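Local coordinates for envelope glycoprotein (Bourbon virus, PDB 5ZKX) that probably drives fusion of the viral and host membranes as a trimeric class III fusion protein related to baculovirus gp64, captured here in its postfusion form, at residues G47-W52 with L139-G144; R53-N58 with A133-N138; K121-R126 with D436-T441. All coordinates share one frame; numbering follows the deposited sequence.

Contact 1 (G47-W52 with L139-G144); sequences GYRAYW and LSWRCG
Tyr51 lays its CB over the centre of the six-membered ring of Trp141, 3.6 Å from the centroid and close to the ring normal, a CH-pi contact. The ring leans obliquely against the indole, planes 45° apart, with CD2 3.5 Å from Trp141 CH2. Tyr51 CD1, across the ring from CD2, meets Leu139 CD1. Arg49 runs beside Trp141 on this same face of the sheet, its CD near CZ3. On the face of Tyr48, Ala50 and Arg142, the Tyr48 ring folds back across the partner strand: with CG between the backbone N and the carbonyl carbon (chi1 69°), it lies over the backbone of Gly144, whose CA sits 3.9 Å from the ring centroid. The guanidinium of Arg142 receives Tyr48 CE1 over one face, with CE1 3.5 Å from NH1.

Between these two faces, strands 44-58 and 134-148 pair antiparallel within a curled or branched antiparallel sheet, with Tyr48–Gly144, Ala50–Arg142 and Trp52–Ser140 as the hydrogen-bonded pairs. Each exchanges two bonds, the shortest being Trp52 N to Ser140 O at 2.7 Å, and CA-H...O contacts fill the intervals, as from Arg49 CA to Arg142 O (3.2 Å).

Further out, Arg142 is fixed by salt bridges to Glu187 and Glu122 and a bond to the Ser430 carbonyl, while Arg49 pairs with Glu81 and bonds the carbonyls of Lys75 and Tyr92. A disulfide joins Cys143 to Cys91.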
loop_
_atom_site.group_PDB
_atom_site.type_symbol
_atom_site.label_atom_id
_atom_site.label_comp_id
_atom_site.label_asym_id
_atom_site.label_seq_id
_atom_site.Cartn_x
_atom_site.Cartn_y
_atom_site.Cartn_z
ATOM N N GLY A 47 -1.549 -17.715 -25.209
ATOM C CA GLY A 47 -0.639 -18.669 -25.818
ATOM C C GLY A 47 0.408 -17.965 -26.646
ATOM O O GLY A 47 0.108 -17.030 -27.387
ATOM N N TYR A 48 1.649 -18.413 -26.506
ATOM C CA TYR A 48 2.738 -17.891 -27.312
ATOM C C TYR A 48 3.419 -19.030 -28.057
ATOM O O TYR A 48 3.357 -20.192 -27.651
ATOM C CB TYR A 48 3.757 -17.120 -26.461
ATOM C CG TYR A 48 4.573 -17.952 -25.502
ATOM C CD1 TYR A 48 5.793 -18.494 -25.884
ATOM C CD2 TYR A 48 4.141 -18.169 -24.203
ATOM C CE1 TYR A 48 6.546 -19.244 -25.007
ATOM C CE2 TYR A 48 4.891 -18.917 -23.315
ATOM C CZ TYR A 48 6.092 -19.451 -23.723
ATOM O OH TYR A 48 6.845 -20.195 -22.847
ATOM N N ARG A 49 4.059 -18.675 -29.167
ATOM C CA ARG A 49 4.813 -19.630 -29.961
ATOM C C ARG A 49 5.783 -18.868 -30.846
ATOM O O ARG A 49 5.432 -17.829 -31.411
ATOM C CB ARG A 49 3.898 -20.510 -30.818
ATOM C CG ARG A 49 4.650 -21.424 -31.772
ATOM C CD ARG A 49 3.715 -22.375 -32.488
ATOM N NE ARG A 49 2.702 -21.674 -33.269
ATOM C CZ ARG A 49 1.591 -22.246 -33.718
ATOM N NH1 ARG A 49 1.358 -23.524 -33.457
ATOM N NH2 ARG A 49 0.714 -21.542 -34.422
ATOM N N ALA A 50 7.002 -19.388 -30.955
ATOM C CA ALA A 50 8.005 -18.836 -31.852
ATOM C C ALA A 50 8.989 -19.942 -32.205
ATOM O O ALA A 50 8.988 -21.019 -31.603
ATOM C CB ALA A 50 8.727 -17.639 -31.226
ATOM N N TYR A 51 9.833 -19.662 -33.192
ATOM C CA TYR A 51 10.885 -20.594 -33.557
ATOM C C TYR A 51 12.163 -19.837 -33.889
ATOM O O TYR A 51 12.129 -18.762 -34.496
ATOM C CB TYR A 51 10.466 -21.499 -34.734
ATOM C CG TYR A 51 10.238 -20.811 -36.067
ATOM C CD1 TYR A 51 11.295 -20.566 -36.934
ATOM C CD2 TYR A 51 8.961 -20.449 -36.476
ATOM C CE1 TYR A 51 11.092 -19.956 -38.155
ATOM C CE2 TYR A 51 8.748 -19.839 -37.700
ATOM C CZ TYR A 51 9.819 -19.597 -38.535
ATOM O OH TYR A 51 9.622 -18.989 -39.753
ATOM N N TRP A 52 13.283 -20.405 -33.464
ATOM C CA TRP A 52 14.599 -19.920 -33.844
ATOM C C TRP A 52 15.090 -20.720 -35.045
ATOM O O TRP A 52 15.100 -21.954 -35.011
ATOM C CB TRP A 52 15.572 -20.059 -32.673
ATOM C CG TRP A 52 17.004 -19.988 -33.069
ATOM C CD1 TRP A 52 17.849 -21.040 -33.282
ATOM C CD2 TRP A 52 17.770 -18.801 -33.298
ATOM N NE1 TRP A 52 19.094 -20.578 -33.631
ATOM C CE2 TRP A 52 19.071 -19.207 -33.648
ATOM C CE3 TRP A 52 17.480 -17.434 -33.246
ATOM C CZ2 TRP A 52 20.082 -18.296 -33.941
ATOM C CZ3 TRP A 52 18.485 -16.532 -33.538
ATOM C CH2 TRP A 52 19.769 -16.966 -33.880
ATOM N N LEU A 139 16.711 -25.607 -36.187
ATOM C CA LEU A 139 15.369 -25.104 -35.918
ATOM C C LEU A 139 14.955 -25.536 -34.519
ATOM O O LEU A 139 14.968 -26.730 -34.211
ATOM C CB LEU A 139 14.376 -25.620 -36.963
ATOM C CG LEU A 139 12.986 -24.993 -37.021
ATOM C CD1 LEU A 139 13.074 -23.542 -37.454
ATOM C CD2 LEU A 139 12.085 -25.780 -37.959
ATOM N N SER A 140 14.594 -24.565 -33.675
ATOM C CA SER A 140 14.172 -24.813 -32.302
ATOM C C SER A 140 12.916 -24.010 -32.000
ATOM O O SER A 140 12.821 -22.835 -32.363
ATOM C CB SER A 140 15.277 -24.445 -31.311
ATOM O OG SER A 140 15.080 -25.083 -30.063
ATOM N N TRP A 141 11.959 -24.640 -31.323
ATOM C CA TRP A 141 10.644 -24.056 -31.094
ATOM C C TRP A 141 10.425 -23.748 -29.619
ATOM O O TRP A 141 11.026 -24.365 -28.735
ATOM C CB TRP A 141 9.533 -24.992 -31.581
ATOM C CG TRP A 141 9.459 -25.116 -33.064
ATOM C CD1 TRP A 141 10.236 -25.907 -33.859
ATOM C CD2 TRP A 141 8.559 -24.427 -33.939
ATOM N NE1 TRP A 141 9.876 -25.751 -35.175
ATOM C CE2 TRP A 141 8.848 -24.848 -35.251
ATOM C CE3 TRP A 141 7.536 -23.493 -33.739
ATOM C CZ2 TRP A 141 8.152 -24.369 -36.358
ATOM C CZ3 TRP A 141 6.846 -23.019 -34.840
ATOM C CH2 TRP A 141 7.157 -23.457 -36.132
ATOM N N ARG A 142 9.550 -22.776 -29.368
ATOM C CA ARG A 142 9.092 -22.446 -28.028
ATOM C C ARG A 142 7.585 -22.247 -28.071
ATOM O O ARG A 142 7.032 -21.802 -29.080
ATOM C CB ARG A 142 9.783 -21.188 -27.476
ATOM C CG ARG A 142 9.237 -19.874 -28.027
ATOM C CD ARG A 142 10.109 -18.691 -27.634
ATOM N NE ARG A 142 10.385 -18.654 -26.200
ATOM C CZ ARG A 142 9.824 -17.796 -25.354
ATOM N NH1 ARG A 142 8.954 -16.898 -25.795
ATOM N NH2 ARG A 142 10.132 -17.836 -24.067
ATOM N N CYS A 143 6.917 -22.601 -26.975
ATOM C CA CYS A 143 5.476 -22.408 -26.889
ATOM C C CYS A 143 5.039 -22.495 -25.436
ATOM O O CYS A 143 5.703 -23.110 -24.597
ATOM C CB CYS A 143 4.712 -23.429 -27.739
ATOM S SG CYS A 143 4.819 -25.134 -27.161
ATOM N N GLY A 144 3.901 -21.874 -25.156
ATOM C CA GLY A 144 3.317 -21.923 -23.830
ATOM C C GLY A 144 1.867 -21.513 -23.890
ATOM O O GLY A 144 1.420 -20.879 -24.850
#

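Contact 2 (R53-N58 with A133-N138); sequences RSYCYN and AHHTCN
Tyr55, Tyr57 and His135 form an aromatic cluster on one face of the two strands, with the imidazole held between the tyrosines. Tyr57 CD1 sits over the centre of the His135 ring, 3.4 Å from NE2, the two planes inclined at 42°. On the opposite imidazole face Tyr55 OH approaches CG at 3.4 Å; these planes are nearly parallel, 14° apart, but slid so far that the rings barely overlap. Both tyrosines carry CG anti to the backbone N, whereas His135 has CG anti to the carbonyl carbon (chi1 -72°), which sets its ring between them.

The strands pair antiparallel. Ser54–Asn138 and Cys56–Thr136 are hydrogen-bonded pairs, the shortest bond being Thr136 N to Cys56 O at 2.7 Å. At the far end Asn58 N donates to His134 O at 3.0 Å, and the arrangement of Ala133 and His134 opposite Asn58 fits a G1 beta bulge. A water lies between Ser54 O and Asn138 ND2, and ND2 also bonds Asn128 OD1.

Asn58 ND2 reaches Ser61 O of the third subunit. A disulfide ties Cys137 to Cys108, and strand 67-74 pairs with the other edge of 53-58, the two strands joined by the Cys56–Cys68 disulfide.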
loop_
_atom_site.group_PDB
_atom_site.type_symbol
_atom_site.label_atom_id
_atom_site.label_comp_id
_atom_site.label_asym_id
_atom_site.label_seq_id
_atom_site.Cartn_x
_atom_site.Cartn_y
_atom_site.Cartn_z
ATOM N N ARG A 53 15.477 -20.019 -36.108
ATOM C CA ARG A 53 15.948 -20.656 -37.330
ATOM C C ARG A 53 17.354 -20.173 -37.646
ATOM O O ARG A 53 17.621 -18.969 -37.611
ATOM C CB ARG A 53 15.012 -20.363 -38.506
ATOM C CG ARG A 53 15.562 -20.801 -39.858
ATOM C CD ARG A 53 14.977 -19.966 -40.981
ATOM N NE ARG A 53 13.614 -20.372 -41.309
ATOM C CZ ARG A 53 12.716 -19.577 -41.882
ATOM N NH1 ARG A 53 13.033 -18.325 -42.191
ATOM N NH2 ARG A 53 11.499 -20.033 -42.147
ATOM N N SER A 54 18.249 -21.112 -37.952
ATOM C CA SER A 54 19.619 -20.797 -38.354
ATOM C C SER A 54 19.931 -21.569 -39.631
ATOM O O SER A 54 20.231 -22.766 -39.584
ATOM C CB SER A 54 20.618 -21.130 -37.252
ATOM O OG SER A 54 21.875 -20.534 -37.527
ATOM N N TYR A 55 19.864 -20.880 -40.765
ATOM C CA TYR A 55 20.137 -21.454 -42.077
ATOM C C TYR A 55 21.492 -20.935 -42.540
ATOM O O TYR A 55 21.616 -19.768 -42.929
ATOM C CB TYR A 55 19.034 -21.082 -43.062
ATOM C CG TYR A 55 19.076 -21.832 -44.372
ATOM C CD1 TYR A 55 18.793 -23.192 -44.424
ATOM C CD2 TYR A 55 19.378 -21.179 -45.559
ATOM C CE1 TYR A 55 18.817 -23.881 -45.618
ATOM C CE2 TYR A 55 19.407 -21.862 -46.760
ATOM C CZ TYR A 55 19.125 -23.214 -46.782
ATOM O OH TYR A 55 19.149 -23.904 -47.972
ATOM N N CYS A 56 22.502 -21.795 -42.500
ATOM C CA CYS A 56 23.861 -21.415 -42.844
ATOM C C CYS A 56 24.318 -22.126 -44.111
ATOM O O CYS A 56 23.806 -23.187 -44.478
ATOM C CB CYS A 56 24.817 -21.732 -41.691
ATOM S SG CYS A 56 24.321 -21.031 -40.102
ATOM N N TYR A 57 25.292 -21.514 -44.784
ATOM C CA TYR A 57 25.968 -22.116 -45.927
ATOM C C TYR A 57 27.470 -21.971 -45.744
ATOM O O TYR A 57 27.956 -20.892 -45.391
ATOM C CB TYR A 57 25.540 -21.474 -47.252
ATOM C CG TYR A 57 26.220 -22.096 -48.455
ATOM C CD1 TYR A 57 25.913 -23.391 -48.858
ATOM C CD2 TYR A 57 27.175 -21.394 -49.182
ATOM C CE1 TYR A 57 26.534 -23.966 -49.953
ATOM C CE2 TYR A 57 27.803 -21.964 -50.278
ATOM C CZ TYR A 57 27.479 -23.249 -50.658
ATOM O OH TYR A 57 28.098 -23.818 -51.747
ATOM N N ASN A 58 28.200 -23.056 -45.974
ATOM C CA ASN A 58 29.658 -23.062 -45.888
ATOM C C ASN A 58 30.206 -23.366 -47.276
ATOM O O ASN A 58 30.248 -24.526 -47.694
ATOM C CB ASN A 58 30.150 -24.078 -44.866
ATOM C CG ASN A 58 31.656 -24.087 -44.743
ATOM O OD1 ASN A 58 32.336 -23.206 -45.268
ATOM N ND2 ASN A 58 32.187 -25.085 -44.051
ATOM N N ALA A 133 30.741 -26.639 -48.711
ATOM C CA ALA A 133 29.978 -26.692 -49.957
ATOM C C ALA A 133 28.527 -27.094 -49.729
ATOM O O ALA A 133 27.847 -27.527 -50.663
ATOM C CB ALA A 133 30.630 -27.630 -50.980
ATOM N N HIS A 134 28.030 -26.934 -48.504
ATOM C CA HIS A 134 26.707 -27.418 -48.143
ATOM C C HIS A 134 26.011 -26.423 -47.227
ATOM O O HIS A 134 26.648 -25.597 -46.569
ATOM C CB HIS A 134 26.790 -28.783 -47.457
ATOM C CG HIS A 134 27.061 -29.912 -48.398
ATOM N ND1 HIS A 134 26.802 -29.829 -49.749
ATOM C CD2 HIS A 134 27.570 -31.148 -48.186
ATOM C CE1 HIS A 134 27.136 -30.969 -50.328
ATOM N NE2 HIS A 134 27.605 -31.785 -49.402
ATOM N N HIS A 135 24.684 -26.526 -47.192
ATOM C CA HIS A 135 23.854 -25.772 -46.265
ATOM C C HIS A 135 23.645 -26.562 -44.981
ATOM O O HIS A 135 23.703 -27.792 -44.973
ATOM C CB HIS A 135 22.495 -25.447 -46.884
ATOM C CG HIS A 135 22.550 -24.414 -47.965
ATOM N ND1 HIS A 135 22.504 -23.062 -47.705
ATOM C CD2 HIS A 135 22.641 -24.536 -49.309
ATOM C CE1 HIS A 135 22.567 -22.395 -48.843
ATOM N NE2 HIS A 135 22.651 -23.266 -49.832
ATOM N N THR A 136 23.393 -25.841 -43.890
ATOM C CA THR A 136 23.086 -26.448 -42.603
ATOM C C THR A 136 21.843 -25.787 -42.026
ATOM O O THR A 136 21.646 -24.577 -42.176
ATOM C CB THR A 136 24.255 -26.319 -41.614
ATOM O OG1 THR A 136 25.463 -26.764 -42.243
ATOM C CG2 THR A 136 24.005 -27.169 -40.370
ATOM N N CYS A 137 21.000 -26.584 -41.376
ATOM C CA CYS A 137 19.752 -26.083 -40.818
ATOM C C CYS A 137 19.672 -26.421 -39.339
ATOM O O CYS A 137 19.963 -27.551 -38.933
ATOM C CB CYS A 137 18.535 -26.655 -41.551
ATOM S SG CYS A 137 16.936 -26.070 -40.905
ATOM N N ASN A 138 19.291 -25.428 -38.542
ATOM C CA ASN A 138 18.934 -25.607 -37.144
ATOM C C ASN A 138 17.600 -24.920 -36.900
ATOM O O ASN A 138 17.385 -23.789 -37.345
ATOM C CB ASN A 138 19.998 -25.033 -36.200
ATOM C CG ASN A 138 21.215 -25.922 -36.080
ATOM O OD1 ASN A 138 21.205 -26.916 -35.352
ATOM N ND2 ASN A 138 22.276 -25.567 -36.793
HETATM O O HOH W 1 22.699 -23.738 -38.400
#

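Contact 3 (K121-R126 with D436-T441); sequences KELEKR and DTMTYT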
loop_
_atom_site.group_PDB
_atom_site.type_symbol
_atom_site.label_atom_id
_atom_site.label_comp_id
_atom_site.label_asym_id
_atom_site.label_seq_id
_atom_site.Cartn_x
_atom_site.Cartn_y
_atom_site.Cartn_z
ATOM N N LYS A 121 7.701 -25.707 -23.577
ATOM C CA LYS A 121 8.828 -25.918 -24.482
ATOM C C LYS A 121 9.572 -24.608 -24.678
ATOM O O LYS A 121 8.982 -23.624 -25.132
ATOM C CB LYS A 121 8.342 -26.463 -25.827
ATOM C CG LYS A 121 9.420 -26.573 -26.893
ATOM C CD LYS A 121 10.447 -27.632 -26.534
ATOM C CE LYS A 121 11.503 -27.754 -27.615
ATOM N NZ LYS A 121 12.216 -26.465 -27.831
ATOM N N GLU A 122 10.858 -24.597 -24.342
ATOM C CA GLU A 122 11.734 -23.464 -24.593
ATOM C C GLU A 122 12.696 -23.812 -25.721
ATOM O O GLU A 122 13.156 -24.953 -25.824
ATOM C CB GLU A 122 12.518 -23.075 -23.337
ATOM C CG GLU A 122 13.228 -21.737 -23.450
ATOM C CD GLU A 122 12.296 -20.627 -23.896
ATOM O OE1 GLU A 122 11.329 -20.329 -23.163
ATOM O OE2 GLU A 122 12.519 -20.060 -24.983
ATOM N N LEU A 123 12.994 -22.830 -26.567
ATOM C CA LEU A 123 13.863 -23.085 -27.702
ATOM C C LEU A 123 15.326 -23.033 -27.280
ATOM O O LEU A 123 15.686 -22.462 -26.246
ATOM C CB LEU A 123 13.596 -22.085 -28.832
ATOM C CG LEU A 123 13.925 -20.599 -28.662
ATOM C CD1 LEU A 123 15.364 -20.290 -29.037
ATOM C CD2 LEU A 123 12.986 -19.774 -29.516
ATOM N N GLU A 124 16.176 -23.648 -28.098
ATOM C CA GLU A 124 17.620 -23.571 -27.933
ATOM C C GLU A 124 18.209 -22.794 -29.099
ATOM O O GLU A 124 17.884 -23.062 -30.260
ATOM C CB GLU A 124 18.253 -24.960 -27.848
ATOM C CG GLU A 124 19.748 -24.920 -27.556
ATOM C CD GLU A 124 20.329 -26.290 -27.282
ATOM O OE1 GLU A 124 21.067 -26.437 -26.284
ATOM O OE2 GLU A 124 20.050 -27.222 -28.062
ATOM N N LYS A 125 19.070 -21.826 -28.784
ATOM C CA LYS A 125 19.677 -20.959 -29.792
ATOM C C LYS A 125 20.971 -21.606 -30.278
ATOM O O LYS A 125 22.077 -21.252 -29.865
ATOM C CB LYS A 125 19.917 -19.571 -29.212
ATOM C CG LYS A 125 20.468 -18.556 -30.193
ATOM C CD LYS A 125 21.120 -17.410 -29.451
ATOM C CE LYS A 125 21.606 -16.338 -30.403
ATOM N NZ LYS A 125 22.295 -15.241 -29.665
ATOM N N ARG A 126 20.824 -22.574 -31.181
ATOM C CA ARG A 126 21.945 -23.364 -31.671
ATOM C C ARG A 126 22.152 -23.138 -33.163
ATOM O O ARG A 126 21.192 -22.966 -33.917
ATOM C CB ARG A 126 21.740 -24.855 -31.399
ATOM C CG ARG A 126 20.502 -25.419 -32.035
ATOM C CD ARG A 126 20.543 -26.930 -32.106
ATOM N NE ARG A 126 19.365 -27.435 -32.801
ATOM C CZ ARG A 126 18.212 -27.720 -32.206
ATOM N NH1 ARG A 126 18.079 -27.561 -30.895
ATOM N NH2 ARG A 126 17.193 -28.169 -32.924
ATOM N N ASP A 436 16.619 -15.201 -21.387
ATOM C CA ASP A 436 17.562 -16.096 -20.721
ATOM C C ASP A 436 18.128 -17.131 -21.685
ATOM O O ASP A 436 19.300 -17.505 -21.578
ATOM C CB ASP A 436 16.884 -16.787 -19.538
ATOM C CG ASP A 436 16.814 -15.906 -18.305
ATOM O OD1 ASP A 436 17.226 -14.729 -18.381
ATOM O OD2 ASP A 436 16.346 -16.397 -17.257
ATOM N N THR A 437 17.317 -17.608 -22.630
ATOM C CA THR A 437 17.778 -18.653 -23.536
ATOM C C THR A 437 18.580 -18.110 -24.711
ATOM O O THR A 437 19.339 -18.868 -25.324
ATOM C CB THR A 437 16.590 -19.474 -24.057
ATOM O OG1 THR A 437 17.074 -20.602 -24.795
ATOM C CG2 THR A 437 15.706 -18.637 -24.965
ATOM N N MET A 438 18.447 -16.821 -25.028
ATOM C CA MET A 438 19.108 -16.222 -26.176
ATOM C C MET A 438 20.436 -15.553 -25.827
ATOM O O MET A 438 20.881 -14.673 -26.569
ATOM C CB MET A 438 18.186 -15.197 -26.841
ATOM C CG MET A 438 16.932 -15.781 -27.467
ATOM S SD MET A 438 17.271 -16.751 -28.938
ATOM C CE MET A 438 18.087 -15.536 -29.959
ATOM N N THR A 439 21.081 -15.944 -24.726
ATOM C CA THR A 439 22.297 -15.246 -24.318
ATOM C C THR A 439 23.507 -15.629 -25.166
ATOM O O THR A 439 24.387 -14.789 -25.390
ATOM C CB THR A 439 22.603 -15.507 -22.842
ATOM O OG1 THR A 439 22.549 -16.913 -22.580
ATOM C CG2 THR A 439 21.601 -14.786 -21.957
ATOM N N TYR A 440 23.584 -16.872 -25.634
ATOM C CA TYR A 440 24.704 -17.264 -26.477
ATOM C C TYR A 440 24.296 -18.440 -27.350
ATOM O O TYR A 440 23.366 -19.187 -27.032
ATOM C CB TYR A 440 25.950 -17.595 -25.647
ATOM C CG TYR A 440 25.889 -18.894 -24.870
ATOM C CD1 TYR A 440 26.493 -20.042 -25.357
ATOM C CD2 TYR A 440 25.256 -18.964 -23.636
ATOM C CE1 TYR A 440 26.453 -21.229 -24.649
ATOM C CE2 TYR A 440 25.212 -20.146 -22.920
ATOM C CZ TYR A 440 25.813 -21.277 -23.432
ATOM O OH TYR A 440 25.780 -22.460 -22.727
ATOM N N THR A 441 25.009 -18.583 -28.465
ATOM C CA THR A 441 24.735 -19.616 -29.451
ATOM C C THR A 441 25.440 -20.909 -29.064
ATOM O O THR A 441 26.623 -20.899 -28.713
ATOM C CB THR A 441 25.192 -19.169 -30.840
ATOM O OG1 THR A 441 24.584 -17.914 -31.174
ATOM C CG2 THR A 441 24.813 -20.208 -31.885
HETATM O O HOH W 2 19.514 -21.645 -26.056
#
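Thr437 OG1 donates to Leu123 O at 2.7 Å, a short bond in which the hydroxyl is tilted 22° from the carbonyl plane. The torsion that places OG1 anti to the backbone N (chi1 -172°) directs the hydroxyl to this carbonyl and leaves CG2 for the carboxylate of Glu122, whose OE2 lies 3.5 Å from that methyl. The two side chains meet tip to tip. Glu122 OE2 is engaged chiefly by Arg142 in a salt bridge, with a weak bond from Leu123 N besides. A water extends the link: it accepts from Lys125 N at 2.8 Å and donates to Thr437 O at 2.9 Å.

Helix 422-437 ends here, and Met438 is the first residue to leave helical geometry. The chain that follows packs against 121-126, where Lys125 is the centre of an inverse gamma turn. Lys125 extends fully beyond CG and is met at about a right angle by Met438, whose CE touches CD at 3.6 Å while SD lies beside CB and CG. Met438 is bent at both chi2 and chi3, which curls the thioether back against the lysine. SD also approaches Leu123 CD1 at 4.0 Å. Thr441 crosses the same aliphatic chain nearer its end, OG1 3.5 Å from Lys125 CE, and its CA directs a CA-H...O contact to Lys125 O.

Lys125 NZ makes a weak bond to Met438 O, but its stronger partner is Thr439 O of the second subunit. The Tyr440 ring makes an edge-to-face contact with Trp52 of the third subunit, and its OH bonds Leu72 N there.

Contacts 1 and 2 are successive spans of one antiparallel pairing, strand 44-58 with strand 134-148, and contact 2 is nested along the chain inside the loop closed by contact 1. Contact 1 is wholly buried and its charged arginines are matched by salt bridges; contact 2, about 20 Å away between centres, is partly exposed, with a bulge at its end and an aromatic cluster. Contact 3 replaces strand pairing with few polar bonds, a water and lysine–methionine packing, and reaches both other subunits through Lys125 and Tyr440. It lies against contact 1, where Ser140 OG bonds Glu124 N and Lys121 NZ bonds Trp141 O, while Arg126 bonds weakly to Asn138 of contact 2.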